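Local structure of 6-phospho-beta-d glycosidase (Streptococcus pyogenes, 5FOO) at residues L2-E7 against E395-L400; Q57-L62 against I103-A108; A66-N71 against G433-N438. The protein probably hydrolyses 6-phospho-beta-glucosides and holds 6-phosphocyclophellitol in its active-site pocket. The protein carries 1 engineered substitution. All coordinates share one frame; numbering follows the deposited sequence.

Contact 1. Residues L2-E7 against E395-L400; sequences LAFPKE and EHLTYL. With EDO (1,2-ethanediol), chain I.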
ATOM      1  N   LEU A   2       1.956 -19.442  20.258  1.00 41.34           N
ATOM      2  CA  LEU A   2       2.846 -18.371  19.690  1.00 37.26           C
ATOM      3  C   LEU A   2       2.312 -17.005  20.127  1.00 38.33           C
ATOM      4  O   LEU A   2       1.353 -16.448  19.543  1.00 36.37           O
ATOM      5  CB  LEU A   2       2.886 -18.448  18.135  1.00 43.04           C
ATOM      6  CG  LEU A   2       3.953 -19.245  17.397  1.00 46.89           C
ATOM      7  CD1 LEU A   2       4.396 -20.486  18.149  1.00 46.30           C
ATOM      8  CD2 LEU A   2       3.503 -19.566  15.966  1.00 49.97           C
ATOM      9  N   ALA A   3       2.886 -16.465  21.185  1.00 36.27           N
ATOM     10  CA  ALA A   3       2.384 -15.240  21.742  1.00 34.01           C
ATOM     11  C   ALA A   3       3.058 -13.984  21.099  1.00 30.96           C
ATOM     12  O   ALA A   3       4.258 -13.920  20.944  1.00 28.59           O
ATOM     13  CB  ALA A   3       2.576 -15.257  23.250  1.00 34.41           C
ATOM     14  N   PHE A   4       2.277 -12.942  20.835  1.00 31.87           N
ATOM     15  CA  PHE A   4       2.790 -11.733  20.177  1.00 33.19           C
ATOM     16  C   PHE A   4       3.133 -10.638  21.192  1.00 35.36           C
ATOM     17  O   PHE A   4       2.691 -10.722  22.338  1.00 34.69           O
ATOM     18  CB  PHE A   4       1.757 -11.294  19.097  1.00 35.18           C
ATOM     19  CG  PHE A   4       1.866 -12.102  17.829  1.00 31.62           C
ATOM     20  CD1 PHE A   4       1.288 -13.357  17.741  1.00 33.27           C
ATOM     21  CD2 PHE A   4       2.610 -11.634  16.753  1.00 32.32           C
ATOM     22  CE1 PHE A   4       1.410 -14.118  16.581  1.00 35.80           C
ATOM     23  CE2 PHE A   4       2.759 -12.386  15.624  1.00 31.35           C
ATOM     24  CZ  PHE A   4       2.161 -13.629  15.533  1.00 33.89           C
ATOM     25  N   PRO A   5       3.894  -9.604  20.775  1.00 36.08           N
ATOM     26  CA  PRO A   5       4.251  -8.548  21.722  1.00 35.22           C
ATOM     27  C   PRO A   5       3.060  -7.827  22.301  1.00 37.07           C
ATOM     28  O   PRO A   5       1.975  -7.852  21.738  1.00 35.14           O
ATOM     29  CB  PRO A   5       5.113  -7.588  20.863  1.00 36.35           C
ATOM     30  CG  PRO A   5       5.735  -8.470  19.828  1.00 33.86           C
ATOM     31  CD  PRO A   5       4.691  -9.511  19.530  1.00 36.25           C
ATOM     32  N   LYS A   6       3.247  -7.177  23.443  1.00 37.13           N
ATOM     33  CA  LYS A   6       2.153  -6.483  24.059  1.00 41.27           C
ATOM     34  C   LYS A   6       1.875  -5.283  23.176  1.00 34.81           C
ATOM     35  O   LYS A   6       2.766  -4.720  22.607  1.00 32.98           O
ATOM     36  CB  LYS A   6       2.473  -6.052  25.512  1.00 50.60           C
ATOM     37  CG  LYS A   6       1.751  -6.905  26.561  1.00 61.81           C
ATOM     38  CD  LYS A   6       2.670  -7.434  27.642  1.00 72.52           C
ATOM     39  CE  LYS A   6       3.238  -6.318  28.509  1.00 83.67           C
ATOM     40  NZ  LYS A   6       4.418  -6.777  29.302  1.00 89.75           N
ATOM     41  N   GLU A   7       0.612  -4.937  23.073  1.00 35.96           N
ATOM     42  CA  GLU A   7       0.136  -3.800  22.289  1.00 40.88           C
ATOM     43  C   GLU A   7       0.383  -3.916  20.762  1.00 34.46           C
ATOM     44  O   GLU A   7       0.271  -2.955  20.037  1.00 29.48           O
ATOM     45  CB  GLU A   7       0.647  -2.500  22.892  1.00 48.21           C
ATOM     46  CG  GLU A   7       0.173  -2.357  24.345  1.00 50.87           C
ATOM     47  CD  GLU A   7       0.633  -1.075  24.975  1.00 53.52           C
ATOM     48  OE1 GLU A   7       1.834  -0.719  24.864  1.00 54.40           O
ATOM     49  OE2 GLU A   7      -0.228  -0.420  25.585  1.00 73.95           O
ATOM     50  N   GLU A 395      -0.113 -19.233   8.259  1.00 31.46           N
ATOM     51  CA  GLU A 395       1.305 -19.405   7.851  1.00 30.97           C
ATOM     52  C   GLU A 395       2.126 -18.128   7.829  1.00 28.65           C
ATOM     53  O   GLU A 395       3.312 -18.152   8.190  1.00 29.38           O
ATOM     54  CB  GLU A 395       1.447 -20.091   6.467  1.00 33.11           C
ATOM     55  CG  GLU A 395       0.967 -21.539   6.460  1.00 37.20           C
ATOM     56  CD  GLU A 395       0.890 -22.154   5.054  1.00 42.76           C
ATOM     57  OE1 GLU A 395       1.662 -21.740   4.154  1.00 42.72           O
ATOM     58  OE2 GLU A 395       0.029 -23.044   4.853  1.00 44.67           O
ATOM     59  N   HIS A 396       1.556 -17.031   7.332  1.00 25.96           N
ATOM     60  CA  HIS A 396       2.354 -15.804   7.157  1.00 27.83           C
ATOM     61  C   HIS A 396       2.675 -15.229   8.557  1.00 27.65           C
ATOM     62  O   HIS A 396       3.819 -14.804   8.841  1.00 27.55           O
ATOM     63  CB  HIS A 396       1.629 -14.798   6.230  1.00 27.68           C
ATOM     64  CG  HIS A 396       1.762 -15.142   4.776  1.00 28.93           C
ATOM     65  ND1 HIS A 396       1.020 -16.151   4.182  1.00 27.16           N
ATOM     66  CD2 HIS A 396       2.571 -14.650   3.808  1.00 28.96           C
ATOM     67  CE1 HIS A 396       1.387 -16.285   2.926  1.00 27.12           C
ATOM     68  NE2 HIS A 396       2.318 -15.388   2.664  1.00 26.31           N
ATOM     69  N   LEU A 397       1.649 -15.273   9.398  1.00 25.67           N
ATOM     70  CA  LEU A 397       1.746 -14.897  10.811  1.00 28.12           C
ATOM     71  C   LEU A 397       2.723 -15.745  11.568  1.00 27.38           C
ATOM     72  O   LEU A 397       3.366 -15.225  12.482  1.00 31.10           O
ATOM     73  CB  LEU A 397       0.401 -14.964  11.529  1.00 27.90           C
ATOM     74  CG  LEU A 397      -0.376 -13.678  11.553  1.00 31.33           C
ATOM     75  CD1 LEU A 397      -1.754 -13.968  12.062  1.00 35.05           C
ATOM     76  CD2 LEU A 397       0.265 -12.651  12.455  1.00 33.18           C
ATOM     77  N   THR A 398       2.849 -17.035  11.213  1.00 30.46           N
ATOM     78  CA  THR A 398       3.805 -17.912  11.875  1.00 29.38           C
ATOM     79  C   THR A 398       5.206 -17.431  11.545  1.00 34.53           C
ATOM     80  O   THR A 398       6.122 -17.445  12.409  1.00 35.04           O
ATOM     81  CB  THR A 398       3.628 -19.375  11.479  1.00 32.81           C
ATOM     82  OG1 THR A 398       2.323 -19.810  11.874  1.00 33.17           O
ATOM     83  CG2 THR A 398       4.621 -20.213  12.166  1.00 31.74           C
ATOM     84  N   TYR A 399       5.419 -17.009  10.301  1.00 30.76           N
ATOM     85  CA  TYR A 399       6.741 -16.544   9.979  1.00 31.34           C
ATOM     86  C   TYR A 399       7.018 -15.137  10.501  1.00 28.50           C
ATOM     87  O   TYR A 399       8.160 -14.834  10.767  1.00 29.90           O
ATOM     88  CB  TYR A 399       7.030 -16.652   8.504  1.00 33.12           C
ATOM     89  CG  TYR A 399       7.350 -18.059   8.079  1.00 33.65           C
ATOM     90  CD1 TYR A 399       8.635 -18.560   8.219  1.00 37.08           C
ATOM     91  CD2 TYR A 399       6.370 -18.877   7.562  1.00 34.88           C
ATOM     92  CE1 TYR A 399       8.938 -19.855   7.848  1.00 39.53           C
ATOM     93  CE2 TYR A 399       6.651 -20.174   7.172  1.00 38.52           C
ATOM     94  CZ  TYR A 399       7.947 -20.648   7.308  1.00 39.61           C
ATOM     95  OH  TYR A 399       8.226 -21.909   6.915  1.00 40.60           O
ATOM     96  N   LEU A 400       5.990 -14.305  10.654  1.00 30.47           N
ATOM     97  CA  LEU A 400       6.153 -13.000  11.321  1.00 31.45           C
ATOM     98  C   LEU A 400       6.574 -13.224  12.772  1.00 26.03           C
ATOM     99  O   LEU A 400       7.464 -12.572  13.262  1.00 28.67           O
ATOM    100  CB  LEU A 400       4.859 -12.207  11.263  1.00 30.34           C
ATOM    101  CG  LEU A 400       5.000 -10.772  11.651  1.00 31.17           C
ATOM    102  CD1 LEU A 400       5.900 -10.026  10.671  1.00 35.26           C
ATOM    103  CD2 LEU A 400       3.635 -10.138  11.754  1.00 27.37           C
TER
HETATM  104  C1  EDO I1466      -3.510  -0.815  18.931  1.00 41.96           C
HETATM  105  O1  EDO I1466      -3.591   0.523  19.392  1.00 38.72           O
HETATM  106  C2  EDO I1466      -3.067  -1.736  20.068  1.00 42.09           C
HETATM  107  O2  EDO I1466      -1.878  -1.178  20.620  1.00 49.99           O
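Phe4 and Leu397 carry this contact between the N-terminal strand 2-3 with the loop after it and helix 387-405. The two side chains approach at an oblique angle. The ring turns its CZ corner to the helix: Phe4 CZ lies 3.7 Å from Leu397 CD2, and Phe4 CE2 meets the same methyl at 4.0 Å. At the same corner the backbone oxygen Leu397 O sits at the ring edge, in its plane, 3.6 Å from Phe4 CZ. One aromatic C-H edge thus faces a helix carbonyl and an aliphatic branch together. The CB of Phe4 points toward the helix, and CG, anti to the carbonyl carbon (chi1 -80°), continues into the ring. His401 and Trp10 meet this ring edge-to-face, so it is buried among aromatics as well as aliphatic groups.

Leu2 and Thr398 make a lighter second touch, their side chains at about a right angle. Leu2 CD2 reaches Thr398 CG2 at 4.0 Å. Although the threonine CB points away from segment 2-7, CG2 is turned anti to the backbone N and can still meet the leucine, while OG1 bonds back to Lys394 O within the helix. Leu462, on the strand paired with 2-3, also touches Leu2, Phe4, Leu397 and Thr398.

Further along the loop, Glu7 O accepts a 2.8 Å bond from O2 of a 1,2-ethanediol, probably from the crystallisation liquor, which also bonds Arg112 NE. No hydrogen bond joins the two segments: the contact is chiefly apolar; the ring edge, slightly positive, probably gains a little from the carbonyl oxygen in its plane, and the grip depends on close fit more than on direction.

Contact 2. Residues Q57-L62 against I103-A108; sequences QIESDL and IDACLA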
ATOM      1  N   GLN A  57     -21.409   3.431   5.345  1.00 25.68           N
ATOM      2  CA  GLN A  57     -21.324   2.376   6.357  1.00 28.25           C
ATOM      3  C   GLN A  57     -20.086   2.347   7.255  1.00 26.12           C
ATOM      4  O   GLN A  57     -19.911   1.404   7.996  1.00 25.47           O
ATOM      5  CB  GLN A  57     -21.437   1.017   5.641  1.00 28.66           C
ATOM      6  CG  GLN A  57     -22.801   0.819   4.981  1.00 30.22           C
ATOM      7  CD  GLN A  57     -23.059  -0.653   4.655  1.00 33.02           C
ATOM      8  OE1 GLN A  57     -22.972  -1.506   5.536  1.00 34.89           O
ATOM      9  NE2 GLN A  57     -23.312  -0.963   3.394  1.00 33.02           N
ATOM     10  N   ILE A  58     -19.221   3.343   7.199  1.00 24.82           N
ATOM     11  CA  ILE A  58     -18.027   3.328   8.015  1.00 26.46           C
ATOM     12  C   ILE A  58     -18.320   3.114   9.497  1.00 27.57           C
ATOM     13  O   ILE A  58     -17.633   2.292  10.163  1.00 31.83           O
ATOM     14  CB  ILE A  58     -17.077   4.548   7.724  1.00 26.68           C
ATOM     15  CG1 ILE A  58     -15.709   4.309   8.367  1.00 29.44           C
ATOM     16  CG2 ILE A  58     -17.709   5.834   8.204  1.00 28.87           C
ATOM     17  CD1 ILE A  58     -14.976   3.099   7.868  1.00 28.81           C
ATOM     18  N   GLU A  59     -19.319   3.793  10.032  1.00 31.50           N
ATOM     19  CA  GLU A  59     -19.620   3.655  11.481  1.00 34.41           C
ATOM     20  C   GLU A  59     -20.032   2.230  11.801  1.00 34.04           C
ATOM     21  O   GLU A  59     -19.441   1.602  12.673  1.00 32.49           O
ATOM     22  CB  GLU A  59     -20.789   4.545  11.945  1.00 36.47           C
ATOM     23  CG  GLU A  59     -20.481   6.007  12.081  1.00 35.79           C
ATOM     24  CD  GLU A  59     -20.635   6.769  10.786  1.00 38.68           C
ATOM     25  OE1 GLU A  59     -20.886   6.156   9.689  1.00 37.24           O
ATOM     26  OE2 GLU A  59     -20.453   8.004  10.887  1.00 41.77           O
ATOM     27  N   SER A  60     -21.013   1.695  11.061  1.00 32.78           N
ATOM     28  CA  SER A  60     -21.443   0.295  11.330  1.00 32.54           C
ATOM     29  C   SER A  60     -20.343  -0.722  11.033  1.00 30.03           C
ATOM     30  O   SER A  60     -20.182  -1.687  11.800  1.00 32.31           O
ATOM     31  CB  SER A  60     -22.718  -0.075  10.579  1.00 33.07           C
ATOM     32  OG  SER A  60     -22.506   0.104   9.205  1.00 35.06           O
ATOM     33  N   ASP A  61     -19.523  -0.481   9.998  1.00 28.50           N
ATOM     34  CA  ASP A  61     -18.322  -1.316   9.721  1.00 27.30           C
ATOM     35  C   ASP A  61     -17.351  -1.337  10.908  1.00 29.35           C
ATOM     36  O   ASP A  61     -16.839  -2.414  11.325  1.00 30.82           O
ATOM     37  CB  ASP A  61     -17.543  -0.768   8.503  1.00 32.96           C
ATOM     38  CG  ASP A  61     -18.189  -1.120   7.128  1.00 37.51           C
ATOM     39  OD1 ASP A  61     -19.262  -1.803   7.105  1.00 34.76           O
ATOM     40  OD2 ASP A  61     -17.603  -0.717   6.067  1.00 38.08           O
ATOM     41  N   LEU A  62     -17.040  -0.157  11.457  1.00 27.58           N
ATOM     42  CA  LEU A  62     -16.044  -0.152  12.574  1.00 28.84           C
ATOM     43  C   LEU A  62     -16.615  -0.823  13.846  1.00 29.09           C
ATOM     44  O   LEU A  62     -15.929  -1.543  14.536  1.00 29.36           O
ATOM     45  CB  LEU A  62     -15.550   1.254  12.872  1.00 28.53           C
ATOM     46  CG  LEU A  62     -14.693   1.800  11.707  1.00 27.96           C
ATOM     47  CD1 LEU A  62     -14.609   3.285  11.875  1.00 29.33           C
ATOM     48  CD2 LEU A  62     -13.300   1.185  11.691  1.00 29.55           C
ATOM     49  N   ILE A 103     -12.722   9.008  11.572  1.00 25.71           N
ATOM     50  CA  ILE A 103     -11.810   9.028  12.719  1.00 24.55           C
ATOM     51  C   ILE A 103     -12.559   8.927  14.080  1.00 27.59           C
ATOM     52  O   ILE A 103     -12.146   8.160  14.995  1.00 28.59           O
ATOM     53  CB  ILE A 103     -10.941  10.307  12.655  1.00 25.44           C
ATOM     54  CG1 ILE A 103      -9.965  10.215  11.421  1.00 25.44           C
ATOM     55  CG2 ILE A 103     -10.210  10.566  14.002  1.00 23.79           C
ATOM     56  CD1 ILE A 103      -9.609  11.540  10.834  1.00 26.26           C
ATOM     57  N   ASP A 104     -13.643   9.697  14.226  1.00 27.96           N
ATOM     58  CA  ASP A 104     -14.396   9.655  15.504  1.00 29.01           C
ATOM     59  C   ASP A 104     -14.998   8.268  15.746  1.00 30.52           C
ATOM     60  O   ASP A 104     -14.989   7.803  16.870  1.00 30.14           O
ATOM     61  CB  ASP A 104     -15.492  10.705  15.563  1.00 29.15           C
ATOM     62  CG  ASP A 104     -14.941  12.142  15.650  1.00 30.53           C
ATOM     63  OD1 ASP A 104     -13.788  12.371  16.061  1.00 30.93           O
ATOM     64  OD2 ASP A 104     -15.687  13.048  15.220  1.00 36.69           O
ATOM     65  N   ALA A 105     -15.475   7.601  14.680  1.00 30.28           N
ATOM     66  CA  ALA A 105     -16.026   6.248  14.817  1.00 31.63           C
ATOM     67  C   ALA A 105     -14.912   5.268  15.193  1.00 30.65           C
ATOM     68  O   ALA A 105     -15.092   4.387  16.016  1.00 37.66           O
ATOM     69  CB  ALA A 105     -16.717   5.836  13.531  1.00 34.96           C
ATOM     70  N   CYS A 106     -13.711   5.477  14.686  1.00 28.46           N
ATOM     71  CA  CYS A 106     -12.603   4.648  15.091  1.00 28.18           C
ATOM     72  C   CYS A 106     -12.411   4.722  16.609  1.00 29.67           C
ATOM     73  O   CYS A 106     -12.409   3.681  17.303  1.00 25.94           O
ATOM     74  CB  CYS A 106     -11.299   5.021  14.370  1.00 29.86           C
ATOM     75  SG  CYS A 106     -11.050   4.340  12.703  1.00 30.73           S
ATOM     76  N   LEU A 107     -12.208   5.941  17.112  1.00 31.24           N
ATOM     77  CA  LEU A 107     -11.938   6.133  18.548  1.00 31.94           C
ATOM     78  C   LEU A 107     -13.125   5.667  19.395  1.00 32.77           C
ATOM     79  O   LEU A 107     -12.903   4.940  20.331  1.00 32.61           O
ATOM     80  CB  LEU A 107     -11.555   7.573  18.873  1.00 33.92           C
ATOM     81  CG  LEU A 107     -10.345   8.127  18.124  1.00 37.50           C
ATOM     82  CD1 LEU A 107     -10.103   9.551  18.606  1.00 38.06           C
ATOM     83  CD2 LEU A 107      -9.144   7.233  18.384  1.00 37.26           C
ATOM     84  N   ALA A 108     -14.372   5.972  18.996  1.00 32.25           N
ATOM     85  CA  ALA A 108     -15.533   5.512  19.760  1.00 31.80           C
ATOM     86  C   ALA A 108     -15.563   3.994  19.873  1.00 39.90           C
ATOM     87  O   ALA A 108     -16.057   3.480  20.854  1.00 38.34           O
ATOM     88  CB  ALA A 108     -16.846   6.038  19.187  1.00 30.88           C
TER
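Leu62 lies against Ala105 and Cys106, and its CD1 methyl makes the closest apolar contacts between segments 57-62 and 103-108. Leu62 CD1 is 3.7 Å from Ala105 CB and 3.8 Å from Cys106 SG, while Leu62 CD2 reaches the same sulfur at 4.0 Å. With CG anti to the carbonyl carbon (chi1 -68°), the leucine fork is placed so that both branches meet the thiol. Ala105 CB is touched a second time by Glu59 CG, so the methyl meets both the aliphatic part of the glutamate and the leucine. Tyr73 of the neighbouring barrel strand also touches Leu62, and Pro113 of the next strand touches Cys106.

The polar interactions lie around this apolar patch. The Glu59 chain bends at chi2 (86°), and its OE2 forms a salt bridge with Arg101 NE, one turn earlier on the helix of Ala105, which links the two helices beside the apolar patch. Within 57-62, Gln57 O accepts from Asp61 N at 2.8 Å and from Ser60 OG at 3.1 Å, where the helix is kinked and the N atoms of residues 59 and 60 lack a bond to the preceding turn.

The axes of the two short segments come within 9.2 Å, at 19° to each other, nearly parallel. Such side-by-side helices, each followed by one of the adjacent parallel strands 72-76 and 112-116, are typical of the outer layer of a TIM barrel.

Contact 3. Residues A66-N71 against G433-N438; sequences ASLGHN and GLVENN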
ATOM      1  N   ALA A  66     -14.717  -3.881  15.465  1.00 28.15           N
ATOM      2  CA  ALA A  66     -14.458  -3.907  16.898  1.00 33.64           C
ATOM      3  C   ALA A  66     -14.973  -5.177  17.492  1.00 33.57           C
ATOM      4  O   ALA A  66     -14.261  -5.803  18.255  1.00 31.34           O
ATOM      5  CB  ALA A  66     -15.065  -2.736  17.644  1.00 32.07           C
ATOM      6  N   SER A  67     -16.205  -5.576  17.143  1.00 36.44           N
ATOM      7  CA  SER A  67     -16.750  -6.845  17.673  1.00 33.57           C
ATOM      8  C   SER A  67     -15.942  -8.064  17.190  1.00 33.30           C
ATOM      9  O   SER A  67     -15.941  -9.074  17.845  1.00 33.42           O
ATOM     10  CB  SER A  67     -18.223  -6.998  17.310  1.00 33.74           C
ATOM     11  OG  SER A  67     -18.383  -7.244  15.890  1.00 36.86           O
ATOM     12  N   LEU A  68     -15.214  -7.941  16.068  1.00 30.13           N
ATOM     13  CA  LEU A  68     -14.329  -8.996  15.574  1.00 27.76           C
ATOM     14  C   LEU A  68     -12.866  -8.866  16.017  1.00 29.59           C
ATOM     15  O   LEU A  68     -11.966  -9.443  15.378  1.00 28.04           O
ATOM     16  CB  LEU A  68     -14.436  -9.086  14.066  1.00 27.44           C
ATOM     17  CG  LEU A  68     -15.835  -9.416  13.507  1.00 30.59           C
ATOM     18  CD1 LEU A  68     -15.956  -9.038  12.057  1.00 31.31           C
ATOM     19  CD2 LEU A  68     -16.182 -10.902  13.676  1.00 35.14           C
ATOM     20  N   GLY A  69     -12.638  -8.112  17.107  1.00 32.10           N
ATOM     21  CA  GLY A  69     -11.357  -8.063  17.820  1.00 29.72           C
ATOM     22  C   GLY A  69     -10.301  -7.101  17.262  1.00 29.53           C
ATOM     23  O   GLY A  69      -9.161  -7.111  17.719  1.00 31.69           O
ATOM     24  N   HIS A  70     -10.641  -6.323  16.247  1.00 27.66           N
ATOM     25  CA  HIS A  70      -9.647  -5.419  15.628  1.00 27.69           C
ATOM     26  C   HIS A  70      -9.333  -4.288  16.614  1.00 25.57           C
ATOM     27  O   HIS A  70     -10.251  -3.716  17.177  1.00 23.81           O
ATOM     28  CB  HIS A  70     -10.176  -4.865  14.301  1.00 26.21           C
ATOM     29  CG  HIS A  70     -10.357  -5.921  13.244  1.00 28.78           C
ATOM     30  ND1 HIS A  70     -10.377  -5.630  11.896  1.00 29.57           N
ATOM     31  CD2 HIS A  70     -10.466  -7.278  13.330  1.00 32.00           C
ATOM     32  CE1 HIS A  70     -10.527  -6.746  11.200  1.00 29.99           C
ATOM     33  NE2 HIS A  70     -10.603  -7.760  12.048  1.00 32.49           N
ATOM     34  N   ASN A  71      -8.064  -3.988  16.838  1.00 25.70           N
ATOM     35  CA  ASN A  71      -7.691  -2.785  17.633  1.00 25.02           C
ATOM     36  C   ASN A  71      -7.133  -1.599  16.845  1.00 26.35           C
ATOM     37  O   ASN A  71      -6.812  -0.544  17.426  1.00 23.47           O
ATOM     38  CB  ASN A  71      -6.704  -3.188  18.726  1.00 27.22           C
ATOM     39  CG  ASN A  71      -5.390  -3.667  18.152  1.00 33.11           C
ATOM     40  OD1 ASN A  71      -4.958  -3.225  17.063  1.00 27.19           O
ATOM     41  ND2 ASN A  71      -4.702  -4.520  18.903  1.00 33.66           N
ATOM     42  N   GLY A 433     -11.647 -10.308   1.673  1.00 28.90           N
ATOM     43  CA  GLY A 433     -12.173  -9.918   2.960  1.00 26.06           C
ATOM     44  C   GLY A 433     -12.150 -11.022   3.978  1.00 27.60           C
ATOM     45  O   GLY A 433     -12.299 -12.240   3.647  1.00 24.85           O
ATOM     46  N   LEU A 434     -12.006 -10.613   5.231  1.00 27.27           N
ATOM     47  CA  LEU A 434     -12.452 -11.469   6.336  1.00 26.16           C
ATOM     48  C   LEU A 434     -13.999 -11.469   6.381  1.00 25.00           C
ATOM     49  O   LEU A 434     -14.623 -12.340   6.944  1.00 28.25           O
ATOM     50  CB  LEU A 434     -11.945 -10.875   7.657  1.00 26.82           C
ATOM     51  CG  LEU A 434     -10.460 -10.740   7.842  1.00 27.58           C
ATOM     52  CD1 LEU A 434     -10.186  -9.901   9.086  1.00 28.86           C
ATOM     53  CD2 LEU A 434      -9.775 -12.111   7.909  1.00 29.06           C
ATOM     54  N   VAL A 435     -14.596 -10.422   5.852  1.00 26.24           N
ATOM     55  CA  VAL A 435     -16.025 -10.211   5.855  1.00 25.16           C
ATOM     56  C   VAL A 435     -16.463  -9.984   4.417  1.00 27.37           C
ATOM     57  O   VAL A 435     -15.946  -9.115   3.720  1.00 25.97           O
ATOM     58  CB  VAL A 435     -16.390  -8.964   6.677  1.00 26.11           C
ATOM     59  CG1 VAL A 435     -17.903  -8.719   6.679  1.00 26.94           C
ATOM     60  CG2 VAL A 435     -15.850  -9.118   8.121  1.00 26.03           C
ATOM     61  N   GLU A 436     -17.474 -10.739   4.021  1.00 25.84           N
ATOM     62  CA  GLU A 436     -18.014 -10.727   2.672  1.00 28.30           C
ATOM     63  C   GLU A 436     -18.804  -9.454   2.494  1.00 27.45           C
ATOM     64  O   GLU A 436     -19.479  -9.023   3.423  1.00 29.14           O
ATOM     65  CB  GLU A 436     -18.976 -11.938   2.562  1.00 29.95           C
ATOM     66  CG  GLU A 436     -19.766 -12.011   1.294  1.00 33.96           C
ATOM     67  CD  GLU A 436     -20.824 -13.104   1.299  1.00 34.59           C
ATOM     68  OE1 GLU A 436     -21.020 -13.858   2.311  1.00 32.74           O
ATOM     69  OE2 GLU A 436     -21.474 -13.144   0.245  1.00 42.78           O
ATOM     70  N   ASN A 437     -18.774  -8.890   1.315  1.00 27.16           N
ATOM     71  CA  ASN A 437     -19.690  -7.846   0.944  1.00 27.31           C
ATOM     72  C   ASN A 437     -20.511  -8.301  -0.264  1.00 30.42           C
ATOM     73  O   ASN A 437     -19.966  -8.765  -1.264  1.00 29.78           O
ATOM     74  CB  ASN A 437     -18.980  -6.550   0.543  1.00 26.81           C
ATOM     75  CG  ASN A 437     -19.935  -5.372   0.437  1.00 26.65           C
ATOM     76  OD1 ASN A 437     -21.024  -5.357   1.065  1.00 28.59           O
ATOM     77  ND2 ASN A 437     -19.539  -4.374  -0.299  1.00 27.94           N
ATOM     78  N   ASN A 438     -21.821  -8.147  -0.191  1.00 29.65           N
ATOM     79  CA  ASN A 438     -22.636  -8.347  -1.393  1.00 31.01           C
ATOM     80  C   ASN A 438     -22.566  -7.042  -2.165  1.00 33.03           C
ATOM     81  O   ASN A 438     -22.980  -5.997  -1.684  1.00 32.48           O
ATOM     82  CB  ASN A 438     -24.057  -8.664  -0.995  1.00 29.77           C
ATOM     83  CG  ASN A 438     -24.978  -8.893  -2.181  1.00 32.97           C
ATOM     84  OD1 ASN A 438     -25.157  -8.077  -3.098  1.00 36.46           O
ATOM     85  ND2 ASN A 438     -25.536 -10.032  -2.179  1.00 39.36           N
TER
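Gly69 N bonds Ala66 O at 3.0 Å between Leu68 and His70, the two residues that meet Val435 and Leu434. This bond belongs to a Schellman motif that ends helix 54-67 in the TIM-barrel fold: His70 N returns to Leu65 O, and Gly69, at positive phi (84°), is the C-prime residue. The CB atoms of both neighbours point toward segment 433-438. Beyond Asn71 the chain enters barrel strand 72-76.

Leu68 CD1 meets Val435 CG2 at 3.9 Å, the two side chains crossing at a slant. In the valine, CG1 is anti to the backbone N (chi1 179°) and CG2, beside that N, is the branch that does the touching. Tyr451 of helix 448-459 also lies against Leu68, while Leu64 of helix 54-67, one turn before Leu68, touches Val435.

No hydrogen bond crosses between the segments. Segment 433-438 is held by its own surroundings: the backbone of Leu434 bonds Thr417 and Lys447, that of Val435 bonds Pro418, and Gly433 N bonds Asp420 OD1. The contact sets the turn after a barrel helix against the start of hairpin strand 435-437, close in sequence to Tyr432, a residue of the ligand pocket, though the Leu434 side chain itself is about 14 Å from the bound 6-phosphocyclophellitol.

His70 and Leu434 reach for each other from opposite directions. The leucine CD1 methyl stops at the imidazole edge, near the ring plane: Leu434 CD1 is 3.7 Å from His70 NE2 and 3.8 Å from His70 CE1.

Contacts 2 and 3 share helix 54-67: the first packs its flank against helix 93-108, the second packs the turn that ends it against residues 434-435, and their centres lie 13 Å apart. Both are buried. Contact 1 is only partly buried, with its centre about 26 Å from that of contact 2; there the chain's N-terminal strand meets helix 387-405. Contacts 1 and 3 come within about 5 Å at their nearest atoms without touching. All three lack hydrogen bonds between their segments, yet differ in character: an aromatic edge in contact 1, aliphatic and thiol packing in contact 2 with a salt bridge from Glu59 to Arg101, just before segment 103-108, beside it, and an imidazole edge beside aliphatic branches in contact 3.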